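Local coordinates for protein mosquitocidal toxin (Bacillus sphaericus, PDB 2CB4) that probably transfers ADP-ribose from NAD to target proteins, as the catalytic domain of a bacterial toxin that kills mosquito larvae, at residues S222-I227 with N273-N278. The protein carries 1 engineered substitution. Sequence-based numbering, arbitrary orientation.
Sequences SGPSNI and NNNSLN
With CG turned anti to its own carbonyl carbon (chi1 -71°), the side chain of Asn275 runs out along the flank of Pro224 and reaches the end of Ile227. Ile227 extends to meet it: chi1 of -90°, turned some 30° from the usual -60°, leaves CG2 roughly anti to the backbone N, and the longer branch carries CD1 to within 4.0 Å of Asn275 CG. In both pairs the side chains pass alongside each other in opposite directions. Pro224 CB also lies 4.0 Å from Asn275 CG, so the amide carbon rests against two aliphatic neighbours. The modelled ND2 sits too near the proline ring for its exact position to be trusted. Proline suits this place because its closed ring offers a compact, fixed hydrocarbon surface. Its CG makes a carbon-oxygen van der Waals contact of 3.4 Å with the backbone O of Asn274. No hydrogen bond joins the two segments, and their contact is a small patch at the protein surface.

Both segments lie in loops of the catalytic, ADP-ribosyltransferase domain: 222-227 leads into strand 229-231, and the loop holding 273-278 follows strand 264-265. They meet beside strand 202-208, where Pro224 touches Ile203. The branched side chain of Ile227 suits its place by touching both Ile206 and Asn275. Asparagine suits an exposed loop with its polar amide, while the backbone of Asn275 is hydrogen-bonded to Ile203. Just beyond the contact, Ser276 forms an ST turn: its OG accepts the backbone N-H of Asn278 at 3.2 Å. Serine fits here because its short hydroxyl can fold back onto the main chain.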
loop_
_atom_site.group_PDB
_atom_site.type_symbol
_atom_site.label_atom_id
_atom_site.label_comp_id
_atom_site.label_asym_id
_atom_site.label_seq_id
_atom_site.Cartn_x
_atom_site.Cartn_y
_atom_site.Cartn_z
ATOM N N SER A 222 18.064 36.244 -32.198
ATOM C CA SER A 222 18.901 37.366 -31.791
ATOM C C SER A 222 19.378 37.293 -30.340
ATOM O O SER A 222 18.815 36.591 -29.507
ATOM C CB SER A 222 18.098 38.683 -31.964
ATOM O OG SER A 222 16.793 38.584 -31.381
ATOM N N GLY A 223 20.383 38.099 -30.041
ATOM C CA GLY A 223 20.918 38.206 -28.712
ATOM C C GLY A 223 22.175 39.052 -28.812
ATOM O O GLY A 223 22.615 39.388 -29.921
ATOM N N PRO A 224 22.758 39.381 -27.660
ATOM C CA PRO A 224 23.979 40.170 -27.628
ATOM C C PRO A 224 25.075 39.417 -28.351
ATOM O O PRO A 224 24.943 38.225 -28.677
ATOM C CB PRO A 224 24.295 40.276 -26.136
ATOM C CG PRO A 224 22.963 40.204 -25.460
ATOM C CD PRO A 224 22.062 39.367 -26.353
ATOM N N SER A 225 26.166 40.108 -28.617
ATOM C CA SER A 225 27.245 39.450 -29.332
ATOM C C SER A 225 28.185 38.716 -28.392
ATOM O O SER A 225 28.422 39.130 -27.228
ATOM C CB SER A 225 28.020 40.434 -30.230
ATOM O OG SER A 225 28.284 41.647 -29.549
ATOM N N ASN A 226 28.727 37.627 -28.909
ATOM C CA ASN A 226 29.669 36.853 -28.145
ATOM C C ASN A 226 29.096 36.189 -26.902
ATOM O O ASN A 226 29.793 35.989 -25.908
ATOM C CB ASN A 226 30.909 37.675 -27.790
ATOM C CG ASN A 226 32.141 36.805 -27.627
ATOM O OD1 ASN A 226 32.331 35.826 -28.379
ATOM N ND2 ASN A 226 32.958 37.112 -26.608
ATOM N N ILE A 227 27.835 35.816 -26.973
ATOM C CA ILE A 227 27.248 35.098 -25.880
ATOM C C ILE A 227 27.192 33.625 -26.324
ATOM O O ILE A 227 26.883 33.329 -27.480
ATOM C CB ILE A 227 25.882 35.724 -25.453
ATOM C CG1 ILE A 227 26.155 36.782 -24.379
ATOM C CG2 ILE A 227 24.947 34.676 -24.855
ATOM C CD1 ILE A 227 25.206 37.803 -24.403
ATOM N N ASN A 273 18.886 45.877 -25.795
ATOM C CA ASN A 273 20.096 45.690 -26.581
ATOM C C ASN A 273 21.379 45.460 -25.773
ATOM O O ASN A 273 22.490 45.556 -26.320
ATOM C CB ASN A 273 20.281 46.873 -27.556
ATOM C CG ASN A 273 20.522 48.218 -26.845
ATOM O OD1 ASN A 273 20.733 48.289 -25.621
ATOM N ND2 ASN A 273 20.478 49.297 -27.624
ATOM N N ASN A 274 21.224 45.167 -24.486
ATOM C CA ASN A 274 22.362 44.910 -23.594
ATOM C C ASN A 274 22.332 43.442 -23.105
ATOM O O ASN A 274 21.497 42.629 -23.556
ATOM C CB ASN A 274 22.317 45.867 -22.394
ATOM C CG ASN A 274 20.902 46.099 -21.887
ATOM O OD1 ASN A 274 19.995 45.250 -22.040
ATOM N ND2 ASN A 274 20.680 47.278 -21.352
ATOM N N ASN A 275 23.211 43.141 -22.133
ATOM C CA ASN A 275 23.353 41.796 -21.555
ATOM C C ASN A 275 22.427 41.502 -20.358
ATOM O O ASN A 275 22.397 40.394 -19.809
ATOM C CB ASN A 275 24.839 41.528 -21.221
ATOM C CG ASN A 275 25.690 41.341 -22.494
ATOM O OD1 ASN A 275 26.885 41.650 -22.536
ATOM N ND2 ASN A 275 25.043 40.911 -23.565
ATOM N N SER A 276 21.631 42.513 -20.008
ATOM C CA SER A 276 20.696 42.430 -18.882
ATOM C C SER A 276 19.248 42.278 -19.348
ATOM O O SER A 276 18.972 42.270 -20.561
ATOM C CB SER A 276 20.850 43.670 -17.969
ATOM O OG SER A 276 20.189 44.808 -18.504
ATOM N N LEU A 277 18.329 42.124 -18.393
ATOM C CA LEU A 277 16.910 42.009 -18.726
ATOM C C LEU A 277 16.207 43.371 -18.460
ATOM O O LEU A 277 14.960 43.451 -18.340
ATOM C CB LEU A 277 16.212 40.825 -18.018
ATOM C CG LEU A 277 16.528 40.452 -16.571
ATOM C CD1 LEU A 277 15.748 41.321 -15.637
ATOM C CD2 LEU A 277 16.146 38.987 -16.402
ATOM N N ASN A 278 17.036 44.426 -18.382
ATOM C CA ASN A 278 16.591 45.828 -18.204
ATOM C C ASN A 278 15.841 46.153 -16.916
ATOM O O ASN A 278 14.921 46.982 -16.922
ATOM C CB ASN A 278 15.742 46.293 -19.404
ATOM C CG ASN A 278 16.576 46.640 -20.625
ATOM O OD1 ASN A 278 16.025 46.909 -21.683
ATOM N ND2 ASN A 278 17.898 46.657 -20.479
#